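Local structure of alpha-galactosidase 1 (Saccharomyces cerevisiae, 3LRK) at residues Leu146-Cys151 and Val181-Cys186; Trp204-Asp209 and Asn259-Leu264. The protein hydrolyses terminal, non-reducing alpha-D-galactose residues from alpha-D-galactosides, including galactose oligosaccharides, galactomannans and galactolipids, as a homotetrameric member of glycoside hydrolase family 27. The protein carries 1 engineered substitution. All coordinates share one frame; numbering follows the deposited sequence.

Contact 1: residues Leu146-Cys151 and Val181-Cys186; sequences LKYDNC and VFYSLC. Engineered in segment 181-186: Val181 (natural residue Ile).
Tyr183 reaches across from its strand to Tyr148, and its side chain can be followed outward atom by atom. With CG anti to the backbone N (chi1 -175°), the ring leaves CB on the face of the sheet that also carries Leu146 and Tyr148. Tyr183 CD1 lies 4.1 Å from Leu146 O. Next along the ring, Tyr183 CE1 is 3.7 Å from Tyr148 CB. At the tip, Tyr183 OH comes within 3.2 Å of Tyr148 CD2 and hydrogen-bonds to Tyr167 O in helix 160-177. The two rings meet obliquely, their planes 45° apart, and Leu185 CD1 rests over one face of the Tyr183 ring. Helix 160-177 joins the two strands in a right-handed beta-alpha-beta crossover of the TIM barrel, and its Met170 touches both tyrosines. The parallel strands are stitched by alternating bonds: Leu146 N to Phe182 O, Ser184 N to Leu146 O, Tyr148 N to Ser184 O, and Cys186 N to Tyr148 O at 2.8 Å. The opposite face carries Lys147 and Ser184. The extended Lys147 chain brings CE to 3.9 Å from Cys186 SG, and NZ forms a salt bridge with Asp72; both are substrate-binding residues. At the end of its strand, the nucleophile Asp149 sets OD1 3.6 Å from Cys186 SG. Its OD1 accepts a hydrogen bond from Asn150 N on the anti lone pair.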
loop_
_atom_site.group_PDB
_atom_site.type_symbol
_atom_site.label_atom_id
_atom_site.label_comp_id
_atom_site.label_asym_id
_atom_site.label_seq_id
_atom_site.Cartn_x
_atom_site.Cartn_y
_atom_site.Cartn_z
ATOM N N LEU A 146 13.636 11.311 27.600
ATOM C CA LEU A 146 13.147 9.925 27.492
ATOM C C LEU A 146 13.199 9.451 26.057
ATOM O O LEU A 146 12.584 10.062 25.173
ATOM C CB LEU A 146 11.713 9.791 28.040
ATOM C CG LEU A 146 11.071 8.386 28.001
ATOM C CD1 LEU A 146 11.816 7.390 28.891
ATOM C CD2 LEU A 146 9.584 8.459 28.384
ATOM N N LYS A 147 13.926 8.362 25.821
ATOM C CA LYS A 147 13.861 7.663 24.537
ATOM C C LYS A 147 12.767 6.586 24.653
ATOM O O LYS A 147 12.792 5.762 25.570
ATOM C CB LYS A 147 15.233 7.077 24.177
ATOM C CG LYS A 147 15.206 6.086 23.027
ATOM C CD LYS A 147 16.565 5.489 22.746
ATOM C CE LYS A 147 16.428 4.362 21.738
ATOM N NZ LYS A 147 17.742 3.878 21.237
ATOM N N TYR A 148 11.799 6.598 23.730
ATOM C CA TYR A 148 10.569 5.848 23.965
ATOM C C TYR A 148 10.265 4.924 22.788
ATOM O O TYR A 148 9.782 5.356 21.747
ATOM C CB TYR A 148 9.408 6.808 24.320
ATOM C CG TYR A 148 8.214 6.176 25.006
ATOM C CD1 TYR A 148 8.372 5.363 26.137
ATOM C CD2 TYR A 148 6.915 6.416 24.539
ATOM C CE1 TYR A 148 7.270 4.793 26.776
ATOM C CE2 TYR A 148 5.815 5.865 25.167
ATOM C CZ TYR A 148 5.988 5.043 26.273
ATOM O OH TYR A 148 4.891 4.480 26.890
ATOM N N ASP A 149 10.549 3.644 23.003
ATOM C CA ASP A 149 10.646 2.638 21.947
ATOM C C ASP A 149 9.280 2.132 21.470
ATOM O O ASP A 149 8.251 2.654 21.889
ATOM C CB ASP A 149 11.515 1.465 22.425
ATOM C CG ASP A 149 12.421 0.913 21.323
ATOM O OD1 ASP A 149 11.982 0.777 20.161
ATOM O OD2 ASP A 149 13.594 0.626 21.626
ATOM N N ASN A 150 9.298 1.108 20.612
ATOM C CA ASN A 150 8.092 0.611 19.921
ATOM C C ASN A 150 8.023 -0.910 19.874
ATOM O O ASN A 150 7.274 -1.489 19.072
ATOM C CB ASN A 150 8.034 1.185 18.502
ATOM C CG ASN A 150 6.690 0.965 17.816
ATOM O OD1 ASN A 150 5.637 1.045 18.441
ATOM N ND2 ASN A 150 6.732 0.712 16.511
ATOM N N CYS A 151 8.805 -1.561 20.728
ATOM C CA CYS A 151 8.716 -3.017 20.875
ATOM C C CYS A 151 7.501 -3.452 21.684
ATOM O O CYS A 151 7.119 -2.778 22.634
ATOM C CB CYS A 151 9.993 -3.560 21.520
ATOM S SG CYS A 151 11.330 -3.607 20.324
ATOM N N VAL A 181 10.869 17.366 30.233
ATOM C CA VAL A 181 11.540 16.180 29.702
ATOM C C VAL A 181 11.549 16.290 28.182
ATOM O O VAL A 181 10.492 16.458 27.546
ATOM C CB VAL A 181 10.856 14.856 30.200
ATOM C CG1 VAL A 181 11.511 13.606 29.585
ATOM C CG2 VAL A 181 10.856 14.774 31.732
ATOM N N PHE A 182 12.748 16.240 27.608
ATOM C CA PHE A 182 12.924 16.131 26.172
ATOM C C PHE A 182 12.385 14.758 25.749
ATOM O O PHE A 182 12.883 13.726 26.207
ATOM C CB PHE A 182 14.419 16.211 25.836
ATOM C CG PHE A 182 14.713 16.403 24.360
ATOM C CD1 PHE A 182 14.504 15.371 23.443
ATOM C CD2 PHE A 182 15.212 17.619 23.900
ATOM C CE1 PHE A 182 14.783 15.549 22.107
ATOM C CE2 PHE A 182 15.502 17.804 22.563
ATOM C CZ PHE A 182 15.279 16.772 21.662
ATOM N N TYR A 183 11.371 14.749 24.880
ATOM C CA TYR A 183 10.683 13.492 24.536
ATOM C C TYR A 183 11.079 13.004 23.135
ATOM O O TYR A 183 10.736 13.623 22.117
ATOM C CB TYR A 183 9.164 13.688 24.695
ATOM C CG TYR A 183 8.273 12.463 24.493
ATOM C CD1 TYR A 183 8.625 11.194 24.982
ATOM C CD2 TYR A 183 7.043 12.605 23.847
ATOM C CE1 TYR A 183 7.761 10.074 24.792
ATOM C CE2 TYR A 183 6.187 11.527 23.663
ATOM C CZ TYR A 183 6.534 10.277 24.132
ATOM O OH TYR A 183 5.647 9.246 23.905
ATOM N N SER A 184 11.829 11.901 23.114
ATOM C CA SER A 184 12.399 11.317 21.907
ATOM C C SER A 184 11.631 10.056 21.527
ATOM O O SER A 184 11.657 9.066 22.245
ATOM C CB SER A 184 13.886 10.998 22.149
ATOM O OG SER A 184 14.425 10.090 21.200
ATOM N N LEU A 185 10.921 10.111 20.402
ATOM C CA LEU A 185 10.170 8.953 19.902
ATOM C C LEU A 185 11.075 7.940 19.222
ATOM O O LEU A 185 12.008 8.304 18.509
ATOM C CB LEU A 185 9.092 9.421 18.912
ATOM C CG LEU A 185 7.668 9.730 19.397
ATOM C CD1 LEU A 185 7.574 10.340 20.788
ATOM C CD2 LEU A 185 6.859 10.529 18.372
ATOM N N CYS A 186 10.796 6.656 19.446
ATOM C CA CYS A 186 11.542 5.603 18.778
ATOM C C CYS A 186 10.558 4.582 18.222
ATOM O O CYS A 186 10.486 3.464 18.711
ATOM C CB CYS A 186 12.532 4.930 19.746
ATOM S SG CYS A 186 13.674 3.734 18.980
#

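Contact 2: residues Trp204-Asp209 and Asn259-Leu264; sequences WRMSGD and NDLDNL
Trp204 and Arg205 pair in parallel with Asn259 and Asp260 at the C-terminal ends of two neighbouring barrel strands: Asp260 N bonds to Trp204 O within the strands, and Met206 N to Asp260 O just past the end of strand 203-205. On one face, Trp204 NE1 donates to Asn259 OD1 at 2.8 Å; the oxygen sits near the ring edge but tilted 27° from its plane, and the amide stands almost perpendicular to the ring. Asn259 ND2 is taken by Met249 O. On the other face, Arg205 bends at chi2 and chi3, laying CD 3.6 Å from Asp260 OD2 and swinging the guanidinium over Asp262. The two flat groups stack with planes 10° apart, and Asp262 CG sits over the guanidinium centre. Arg205 NH1 and Asp262 OD1 thus form a salt bridge of charges alone, 3.3 Å apart, and water 2 links them. The in-plane bonds go elsewhere: Arg205 NH2 meets the anti lone pair of Asp209 OD1 at 2.8 Å, nearly straight at 168°, and Arg205 NE donates to water 1, which also accepts from Met206 N and donates to Asp260 O and Ser207 OG. Arg205 NH2 also donates to Ser207 O, tilted from the plane. Asp260 OD1 accepts from Asp262 N, closing an Asx turn. The stack on one face and the bonds at the edge fix how the guanidinium of substrate-binding Arg205 is turned; it joins two carboxylates whose Asp209 OD1 and Asp262 OD2 lie 4.1 Å apart, consistent with Asp262 helping to orient the arginine that bridges to Asp209, the proton donor.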
loop_
_atom_site.group_PDB
_atom_site.type_symbol
_atom_site.label_atom_id
_atom_site.label_comp_id
_atom_site.label_asym_id
_atom_site.label_seq_id
_atom_site.Cartn_x
_atom_site.Cartn_y
_atom_site.Cartn_z
ATOM N N TRP A 204 11.738 12.242 16.531
ATOM C CA TRP A 204 11.189 10.917 16.201
ATOM C C TRP A 204 12.134 10.164 15.287
ATOM O O TRP A 204 12.548 10.670 14.239
ATOM C CB TRP A 204 9.795 11.027 15.548
ATOM C CG TRP A 204 9.712 12.091 14.521
ATOM C CD1 TRP A 204 9.975 11.965 13.193
ATOM C CD2 TRP A 204 9.372 13.475 14.738
ATOM N NE1 TRP A 204 9.808 13.179 12.558
ATOM C CE2 TRP A 204 9.444 14.121 13.483
ATOM C CE3 TRP A 204 9.009 14.223 15.865
ATOM C CZ2 TRP A 204 9.169 15.492 13.319
ATOM C CZ3 TRP A 204 8.745 15.605 15.701
ATOM C CH2 TRP A 204 8.819 16.207 14.433
ATOM N N ARG A 205 12.486 8.945 15.687
ATOM C CA ARG A 205 13.178 8.047 14.784
ATOM C C ARG A 205 12.291 7.882 13.554
ATOM O O ARG A 205 11.081 7.784 13.685
ATOM C CB ARG A 205 13.432 6.705 15.471
ATOM C CG ARG A 205 14.559 6.782 16.533
ATOM C CD ARG A 205 15.958 6.636 15.885
ATOM N NE ARG A 205 15.966 5.417 15.088
ATOM C CZ ARG A 205 16.141 4.193 15.577
ATOM N NH1 ARG A 205 16.419 4.002 16.868
ATOM N NH2 ARG A 205 16.055 3.162 14.754
ATOM N N MET A 206 12.886 7.859 12.369
ATOM C CA MET A 206 12.091 7.769 11.153
ATOM C C MET A 206 12.436 6.518 10.362
ATOM O O MET A 206 12.009 6.375 9.220
ATOM C CB MET A 206 12.234 9.032 10.300
ATOM C CG MET A 206 13.669 9.617 10.197
ATOM S SD MET A 206 14.951 8.511 9.541
ATOM C CE MET A 206 14.381 8.247 7.858
ATOM N N SER A 207 13.234 5.634 10.968
ATOM C CA SER A 207 13.641 4.378 10.322
ATOM C C SER A 207 14.001 3.291 11.338
ATOM O O SER A 207 14.145 3.569 12.532
ATOM C CB SER A 207 14.844 4.606 9.379
ATOM O OG SER A 207 16.063 4.716 10.104
ATOM N N GLY A 208 14.165 2.058 10.846
ATOM C CA GLY A 208 14.777 0.969 11.625
ATOM C C GLY A 208 16.222 1.310 11.977
ATOM O O GLY A 208 16.794 2.253 11.417
ATOM N N ASP A 209 16.825 0.552 12.889
ATOM C CA ASP A 209 18.157 0.908 13.406
ATOM C C ASP A 209 19.211 0.955 12.313
ATOM O O ASP A 209 19.248 0.094 11.442
ATOM C CB ASP A 209 18.636 -0.054 14.490
ATOM C CG ASP A 209 17.704 -0.130 15.681
ATOM O OD1 ASP A 209 16.753 0.681 15.787
ATOM O OD2 ASP A 209 17.942 -1.025 16.518
ATOM N N ASN A 259 13.395 15.090 12.697
ATOM C CA ASN A 259 13.618 13.731 12.216
ATOM C C ASN A 259 14.897 13.202 12.869
ATOM O O ASN A 259 15.879 13.935 13.014
ATOM C CB ASN A 259 13.767 13.714 10.697
ATOM C CG ASN A 259 12.486 14.126 9.970
ATOM O OD1 ASN A 259 11.399 13.651 10.284
ATOM N ND2 ASN A 259 12.623 15.000 8.981
ATOM N N ASP A 260 14.873 11.931 13.260
ATOM C CA ASP A 260 15.993 11.292 13.969
ATOM C C ASP A 260 16.473 10.113 13.125
ATOM O O ASP A 260 15.752 9.124 12.946
ATOM C CB ASP A 260 15.505 10.854 15.357
ATOM C CG ASP A 260 16.585 10.181 16.217
ATOM O OD1 ASP A 260 17.729 9.959 15.766
ATOM O OD2 ASP A 260 16.252 9.856 17.371
ATOM N N LEU A 261 17.687 10.234 12.587
ATOM C CA LEU A 261 18.276 9.205 11.727
ATOM C C LEU A 261 19.101 8.137 12.500
ATOM O O LEU A 261 19.894 7.400 11.898
ATOM C CB LEU A 261 19.123 9.843 10.612
ATOM C CG LEU A 261 18.739 11.056 9.737
ATOM C CD1 LEU A 261 19.271 10.894 8.288
ATOM C CD2 LEU A 261 17.267 11.526 9.770
ATOM N N ASP A 262 18.891 8.073 13.820
ATOM C CA ASP A 262 19.503 7.096 14.746
ATOM C C ASP A 262 20.915 7.534 15.164
ATOM O O ASP A 262 21.468 8.459 14.584
ATOM C CB ASP A 262 19.481 5.660 14.176
ATOM C CG ASP A 262 19.573 4.594 15.243
ATOM O OD1 ASP A 262 19.588 4.917 16.444
ATOM O OD2 ASP A 262 19.618 3.403 14.876
ATOM N N ASN A 263 21.471 6.894 16.191
ATOM C CA ASN A 263 22.785 7.272 16.713
ATOM C C ASN A 263 23.883 7.149 15.652
ATOM O O ASN A 263 23.832 6.266 14.787
ATOM C CB ASN A 263 23.158 6.423 17.923
ATOM C CG ASN A 263 22.115 6.458 19.033
ATOM O OD1 ASN A 263 21.094 7.163 18.962
ATOM N ND2 ASN A 263 22.376 5.698 20.073
ATOM N N LEU A 264 24.860 8.045 15.732
ATOM C CA LEU A 264 26.021 8.055 14.846
ATOM C C LEU A 264 26.887 6.818 15.034
ATOM O O LEU A 264 27.142 6.389 16.164
ATOM C CB LEU A 264 26.859 9.327 15.092
ATOM C CG LEU A 264 26.156 10.624 14.679
ATOM C CD1 LEU A 264 26.685 11.866 15.423
ATOM C CD2 LEU A 264 26.204 10.806 13.150
HETATM O O HOH W 1 15.693 6.456 12.528
HETATM O O HOH W 2 17.802 5.928 18.796
#

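Contacts 1 and 2 are both buried and follow one another round the same barrel sheet, strands 182-185 and 203-205 being neighbours in it. Leu185 O probably accepts a hydrogen bond from Arg205 N, and Cys186 SG packs on Arg205 NH1, so segment 181-186 serves both. Contact 1 runs along most of a strand pair and has an aromatic, apolar face turned to a helix, becoming polar toward its C-terminal end. Contact 2 pairs only two residues on each strand and is mostly loop, with charges and ordered waters in place of rings meeting rings. Between them they supply the nucleophile and the proton donor from the C-terminal end of the barrel.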